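PDB 3VR0: putative uncharacterized protein from Pyrococcus furiosus, which probably activates the archaeal proteasome, being a homologue of proteasome assembly chaperones of the PAC2 family. Local coordinates for residues F120-Q131 with L195-M205. Sequence-based numbering, arbitrary orientation.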
ATOM      1  N   PHE C 120       4.627   4.743  11.772  1.00 20.62           N
ATOM      2  CA  PHE C 120       4.988   6.062  12.211  1.00 21.29           C
ATOM      3  C   PHE C 120       3.779   6.750  12.823  1.00 21.78           C
ATOM      4  O   PHE C 120       3.919   7.464  13.808  1.00 21.83           O
ATOM      5  CB  PHE C 120       5.554   6.938  11.073  1.00 22.00           C
ATOM      6  CG  PHE C 120       6.975   6.585  10.686  1.00 24.68           C
ATOM      7  CD1 PHE C 120       8.052   7.294  11.218  1.00 27.12           C
ATOM      8  CD2 PHE C 120       7.232   5.523   9.822  1.00 25.60           C
ATOM      9  CE1 PHE C 120       9.362   6.945  10.877  1.00 27.16           C
ATOM     10  CE2 PHE C 120       8.517   5.170   9.483  1.00 24.80           C
ATOM     11  CZ  PHE C 120       9.586   5.881  10.006  1.00 24.47           C
ATOM     12  N   GLU C 121       2.605   6.593  12.195  1.00 21.81           N
ATOM     13  CA  GLU C 121       1.402   7.183  12.691  1.00 21.87           C
ATOM     14  C   GLU C 121       0.998   6.628  14.056  1.00 20.76           C
ATOM     15  O   GLU C 121       0.630   7.397  14.895  1.00 20.38           O
ATOM     16  CB  GLU C 121       0.241   6.911  11.758  1.00 23.29           C
ATOM     17  CG  GLU C 121      -0.731   8.009  11.849  1.00 31.25           C
ATOM     18  CD  GLU C 121      -2.125   7.548  11.650  1.00 40.22           C
ATOM     19  OE1 GLU C 121      -2.557   6.656  12.406  1.00 43.61           O
ATOM     20  OE2 GLU C 121      -2.780   8.099  10.743  1.00 43.22           O
ATOM     21  N   VAL C 122       1.049   5.304  14.254  1.00 20.06           N
ATOM     22  CA  VAL C 122       0.717   4.721  15.566  1.00 19.82           C
ATOM     23  C   VAL C 122       1.746   5.197  16.645  1.00 21.02           C
ATOM     24  O   VAL C 122       1.357   5.710  17.710  1.00 21.15           O
ATOM     25  CB  VAL C 122       0.646   3.176  15.490  1.00 20.12           C
ATOM     26  CG1 VAL C 122       0.632   2.523  16.943  1.00 17.96           C
ATOM     27  CG2 VAL C 122      -0.552   2.723  14.662  1.00 14.98           C
ATOM     28  N   ALA C 123       3.042   5.046  16.371  1.00 20.33           N
ATOM     29  CA  ALA C 123       4.090   5.539  17.278  1.00 21.35           C
ATOM     30  C   ALA C 123       3.949   7.029  17.659  1.00 21.38           C
ATOM     31  O   ALA C 123       4.149   7.423  18.801  1.00 21.12           O
ATOM     32  CB  ALA C 123       5.445   5.326  16.648  1.00 21.51           C
ATOM     33  N   GLY C 124       3.657   7.856  16.658  1.00 22.00           N
ATOM     34  CA  GLY C 124       3.448   9.268  16.844  1.00 21.29           C
ATOM     35  C   GLY C 124       2.239   9.539  17.765  1.00 22.05           C
ATOM     36  O   GLY C 124       2.358  10.382  18.667  1.00 21.31           O
ATOM     37  N   LYS C 125       1.105   8.849  17.541  1.00 20.48           N
ATOM     38  CA  LYS C 125      -0.061   9.019  18.435  1.00 21.90           C
ATOM     39  C   LYS C 125       0.271   8.564  19.869  1.00 20.15           C
ATOM     40  O   LYS C 125      -0.139   9.216  20.827  1.00 20.39           O
ATOM     41  CB  LYS C 125      -1.288   8.226  17.965  1.00 21.42           C
ATOM     42  CG  LYS C 125      -2.028   8.863  16.788  1.00 30.80           C
ATOM     43  CD  LYS C 125      -2.860  10.115  17.206  1.00 35.92           C
ATOM     44  CE  LYS C 125      -3.805   9.829  18.358  1.00 39.57           C
ATOM     45  NZ  LYS C 125      -4.676  11.032  18.591  1.00 44.20           N
ATOM     46  N   MET C 126       0.971   7.447  20.006  1.00 18.92           N
ATOM     47  CA  MET C 126       1.430   7.013  21.357  1.00 20.35           C
ATOM     48  C   MET C 126       2.274   8.082  22.015  1.00 20.56           C
ATOM     49  O   MET C 126       2.098   8.331  23.215  1.00 20.71           O
ATOM     50  CB  MET C 126       2.236   5.738  21.337  1.00 18.12           C
ATOM     51  CG  MET C 126       1.446   4.552  20.913  1.00 20.77           C
ATOM     52  SD  MET C 126       2.446   3.041  21.042  1.00 25.56           S
ATOM     53  CE  MET C 126       1.115   1.920  20.607  1.00 22.00           C
ATOM     54  N   LEU C 127       3.200   8.682  21.252  1.00 20.34           N
ATOM     55  CA  LEU C 127       4.024   9.723  21.841  1.00 22.30           C
ATOM     56  C   LEU C 127       3.201  10.966  22.201  1.00 22.21           C
ATOM     57  O   LEU C 127       3.498  11.552  23.231  1.00 21.86           O
ATOM     58  CB  LEU C 127       5.262  10.111  21.010  1.00 21.78           C
ATOM     59  CG  LEU C 127       6.227   8.908  20.887  1.00 26.30           C
ATOM     60  CD1 LEU C 127       7.168   9.091  19.756  1.00 23.84           C
ATOM     61  CD2 LEU C 127       6.990   8.583  22.180  1.00 24.95           C
ATOM     62  N   ASP C 128       2.228  11.381  21.365  1.00 21.50           N
ATOM     63  CA  ASP C 128       1.437  12.590  21.676  1.00 23.16           C
ATOM     64  C   ASP C 128       0.679  12.357  22.992  1.00 22.47           C
ATOM     65  O   ASP C 128       0.495  13.258  23.784  1.00 22.45           O
ATOM     66  CB  ASP C 128       0.379  12.947  20.598  1.00 23.16           C
ATOM     67  CG  ASP C 128       0.991  13.325  19.217  1.00 27.47           C
ATOM     68  OD1 ASP C 128       2.189  13.689  19.106  1.00 26.66           O
ATOM     69  OD2 ASP C 128       0.247  13.242  18.225  1.00 29.83           O
ATOM     70  N   PHE C 129       0.182  11.161  23.163  1.00 21.76           N
ATOM     71  CA  PHE C 129      -0.635  10.855  24.307  1.00 23.35           C
ATOM     72  C   PHE C 129       0.210  10.886  25.617  1.00 24.25           C
ATOM     73  O   PHE C 129      -0.157  11.511  26.586  1.00 24.56           O
ATOM     74  CB  PHE C 129      -1.286   9.496  24.088  1.00 22.41           C
ATOM     75  CG  PHE C 129      -2.103   9.027  25.257  1.00 24.11           C
ATOM     76  CD1 PHE C 129      -3.158   9.824  25.768  1.00 22.73           C
ATOM     77  CD2 PHE C 129      -1.793   7.831  25.889  1.00 20.17           C
ATOM     78  CE1 PHE C 129      -3.920   9.381  26.874  1.00 26.84           C
ATOM     79  CE2 PHE C 129      -2.566   7.369  26.997  1.00 24.54           C
ATOM     80  CZ  PHE C 129      -3.616   8.149  27.494  1.00 23.00           C
ATOM     81  N   VAL C 130       1.363  10.231  25.588  1.00 23.14           N
ATOM     82  CA  VAL C 130       2.212  10.063  26.743  1.00 23.45           C
ATOM     83  C   VAL C 130       2.861  11.410  27.187  1.00 24.01           C
ATOM     84  O   VAL C 130       3.046  11.665  28.388  1.00 24.10           O
ATOM     85  CB  VAL C 130       3.121   8.878  26.372  1.00 23.94           C
ATOM     86  CG1 VAL C 130       4.572   9.184  26.180  1.00 23.50           C
ATOM     87  CG2 VAL C 130       2.698   7.547  26.976  1.00 24.35           C
ATOM     88  N   GLN C 131       3.157  12.278  26.229  1.00 23.36           N
ATOM     89  CA  GLN C 131       3.594  13.624  26.526  1.00 24.80           C
ATOM     90  C   GLN C 131       2.517  14.497  27.210  1.00 25.05           C
ATOM     91  O   GLN C 131       2.862  15.460  27.873  1.00 25.61           O
ATOM     92  CB  GLN C 131       4.092  14.340  25.264  1.00 24.93           C
ATOM     93  CG  GLN C 131       5.450  13.864  24.721  1.00 25.60           C
ATOM     94  CD  GLN C 131       5.868  14.709  23.509  1.00 29.50           C
ATOM     95  OE1 GLN C 131       5.253  14.646  22.438  1.00 28.32           O
ATOM     96  NE2 GLN C 131       6.891  15.515  23.689  1.00 27.17           N
ATOM     97  N   LEU C 195      10.931   2.824  16.708  1.00 21.72           N
ATOM     98  CA  LEU C 195      10.347   4.130  16.326  1.00 20.93           C
ATOM     99  C   LEU C 195      10.017   5.032  17.525  1.00 20.56           C
ATOM    100  O   LEU C 195      10.198   6.260  17.437  1.00 18.87           O
ATOM    101  CB  LEU C 195       9.054   3.941  15.522  1.00 21.42           C
ATOM    102  CG  LEU C 195       9.170   3.373  14.099  1.00 25.63           C
ATOM    103  CD1 LEU C 195       7.908   3.646  13.339  1.00 29.13           C
ATOM    104  CD2 LEU C 195      10.437   3.968  13.385  1.00 24.38           C
ATOM    105  N   LEU C 196       9.557   4.436  18.645  1.00 19.90           N
ATOM    106  CA  LEU C 196       9.277   5.297  19.842  1.00 19.61           C
ATOM    107  C   LEU C 196      10.478   6.095  20.224  1.00 19.16           C
ATOM    108  O   LEU C 196      10.361   7.278  20.551  1.00 19.82           O
ATOM    109  CB  LEU C 196       8.753   4.491  21.030  1.00 18.18           C
ATOM    110  CG  LEU C 196       7.370   3.893  20.727  1.00 18.55           C
ATOM    111  CD1 LEU C 196       6.923   2.910  21.855  1.00 21.44           C
ATOM    112  CD2 LEU C 196       6.339   4.976  20.523  1.00 18.01           C
ATOM    113  N   LEU C 197      11.646   5.464  20.175  1.00 19.15           N
ATOM    114  CA  LEU C 197      12.875   6.190  20.555  1.00 20.83           C
ATOM    115  C   LEU C 197      13.291   7.144  19.440  1.00 21.95           C
ATOM    116  O   LEU C 197      13.652   8.318  19.702  1.00 21.71           O
ATOM    117  CB  LEU C 197      14.021   5.214  20.855  1.00 20.01           C
ATOM    118  CG  LEU C 197      13.747   4.279  22.044  1.00 22.28           C
ATOM    119  CD1 LEU C 197      14.862   3.270  22.133  1.00 22.10           C
ATOM    120  CD2 LEU C 197      13.647   5.079  23.381  1.00 20.46           C
ATOM    121  N   GLY C 198      13.225   6.654  18.192  1.00 22.01           N
ATOM    122  CA  GLY C 198      13.680   7.506  17.041  1.00 22.06           C
ATOM    123  C   GLY C 198      12.858   8.750  16.882  1.00 21.92           C
ATOM    124  O   GLY C 198      13.378   9.841  16.729  1.00 21.04           O
ATOM    125  N   ILE C 199      11.540   8.584  16.949  1.00 23.28           N
ATOM    126  CA  ILE C 199      10.641   9.725  16.866  1.00 22.99           C
ATOM    127  C   ILE C 199      10.702  10.511  18.149  1.00 23.78           C
ATOM    128  O   ILE C 199      10.699  11.752  18.131  1.00 23.19           O
ATOM    129  CB  ILE C 199       9.183   9.291  16.572  1.00 23.41           C
ATOM    130  CG1 ILE C 199       9.116   8.492  15.235  1.00 23.32           C
ATOM    131  CG2 ILE C 199       8.280  10.545  16.485  1.00 20.47           C
ATOM    132  CD1 ILE C 199       7.825   7.699  15.063  1.00 22.97           C
ATOM    133  N   GLY C 200      10.770   9.806  19.272  1.00 24.08           N
ATOM    134  CA  GLY C 200      10.844  10.526  20.553  1.00 26.28           C
ATOM    135  C   GLY C 200      12.007  11.492  20.581  1.00 28.05           C
ATOM    136  O   GLY C 200      11.883  12.649  21.016  1.00 28.08           O
ATOM    137  N   LYS C 201      13.140  11.032  20.073  1.00 29.58           N
ATOM    138  CA  LYS C 201      14.363  11.850  20.018  1.00 30.71           C
ATOM    139  C   LYS C 201      14.207  13.160  19.220  1.00 31.01           C
ATOM    140  O   LYS C 201      14.767  14.211  19.570  1.00 30.43           O
ATOM    141  CB  LYS C 201      15.430  10.965  19.401  1.00 31.62           C
ATOM    142  CG  LYS C 201      16.769  11.604  19.242  1.00 34.71           C
ATOM    143  CD  LYS C 201      17.626  10.616  18.494  1.00 33.04           C
ATOM    144  CE  LYS C 201      19.047  11.052  18.416  1.00 28.56           C
ATOM    145  NZ  LYS C 201      19.777   9.756  18.397  1.00 31.49           N
ATOM    146  N   LEU C 202      13.420  13.122  18.142  1.00 31.48           N
ATOM    147  CA  LEU C 202      13.086  14.343  17.396  1.00 31.33           C
ATOM    148  C   LEU C 202      12.292  15.329  18.222  1.00 31.69           C
ATOM    149  O   LEU C 202      12.299  16.533  17.949  1.00 32.43           O
ATOM    150  CB  LEU C 202      12.257  14.024  16.139  1.00 31.88           C
ATOM    151  CG  LEU C 202      12.790  13.073  15.053  1.00 32.98           C
ATOM    152  CD1 LEU C 202      11.960  13.253  13.748  1.00 34.98           C
ATOM    153  CD2 LEU C 202      14.258  13.348  14.755  1.00 35.76           C
ATOM    154  N   ARG C 203      11.545  14.831  19.199  1.00 31.73           N
ATOM    155  CA  ARG C 203      10.708  15.715  20.018  1.00 31.65           C
ATOM    156  C   ARG C 203      11.409  16.133  21.295  1.00 31.24           C
ATOM    157  O   ARG C 203      10.828  16.813  22.088  1.00 31.10           O
ATOM    158  CB  ARG C 203       9.425  15.007  20.439  1.00 30.92           C
ATOM    159  CG  ARG C 203       8.588  14.624  19.318  1.00 32.04           C
ATOM    160  CD  ARG C 203       7.442  13.816  19.849  1.00 29.97           C
ATOM    161  NE  ARG C 203       6.615  13.355  18.755  1.00 26.35           N
ATOM    162  CZ  ARG C 203       5.304  13.260  18.837  1.00 30.85           C
ATOM    163  NH1 ARG C 203       4.681  13.645  19.955  1.00 28.41           N
ATOM    164  NH2 ARG C 203       4.613  12.811  17.798  1.00 32.63           N
ATOM    165  N   GLY C 204      12.640  15.689  21.516  1.00 31.27           N
ATOM    166  CA  GLY C 204      13.379  16.150  22.695  1.00 30.53           C
ATOM    167  C   GLY C 204      13.249  15.167  23.838  1.00 29.89           C
ATOM    168  O   GLY C 204      13.720  15.445  24.933  1.00 30.57           O
ATOM    169  N   MET C 205      12.630  14.016  23.564  1.00 28.55           N
ATOM    170  CA  MET C 205      12.524  12.867  24.493  1.00 26.79           C
ATOM    171  C   MET C 205      13.759  11.967  24.389  1.00 26.67           C
ATOM    172  O   MET C 205      14.626  12.157  23.522  1.00 26.37           O
ATOM    173  CB  MET C 205      11.251  12.049  24.176  1.00 26.67           C
ATOM    174  CG  MET C 205       9.940  12.870  24.258  1.00 23.65           C
ATOM    175  SD  MET C 205       8.516  11.914  23.688  1.00 27.03           S
ATOM    176  CE  MET C 205       8.149  10.841  25.118  1.00 23.38           C
TER
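Leu-127 and Ala-123 of helix 116-131 pack against Leu-196, Ile-199 and Gly-200 of helix 192-202, two helices lying on the large mixed sheet of this PAC2-family fold. The axes of segments 120-131 and 195-202 cross at -60°, 9.4 Å apart at closest approach. Leu-127 splits its branches: CD1 rests 3.7 Å from Ile-199 CG2 and equally close to the backbone N of Gly-200, where the second helix has no side chain, while CD2 meets the methyl end of Met-205. One turn back, Ala-123 CB sits against Ile-199 CD1 at 3.7 Å, with Leu-196 CD2 beside it. At the N-terminal end of both segments, Leu-195 puts CD1 over the centre of the Phe-120 ring, a CH-pi contact 4.0 Å from the centroid.

The polar contacts gather round Arg-203. Extended from CG to NE, it lays one guanidinium face on Leu-127 CB. Arg-203 NH1 and NH2 both grip Asp-128 OD1 in a salt bridge, the NH1 bond being 2.6 Å. Arg-203 NH1 also donates to Gln-131 OE1 at 2.7 Å, with that oxygen in the guanidinium plane, though the donor is tilted 25° from the carbonyl plane of the amide.

On the sheet side, Ile-138 of strand 137-145 touches Leu-127 and Met-205, and Phe-35 of strand 34-37 touches Leu-196 and Val-130; Phe-70 of the second subunit packs on Phe-120. Arg-203 precedes Gly-204, whose positive phi goes with a Schellman motif in which Met-205 N returns to Gly-200 O at 3.0 Å.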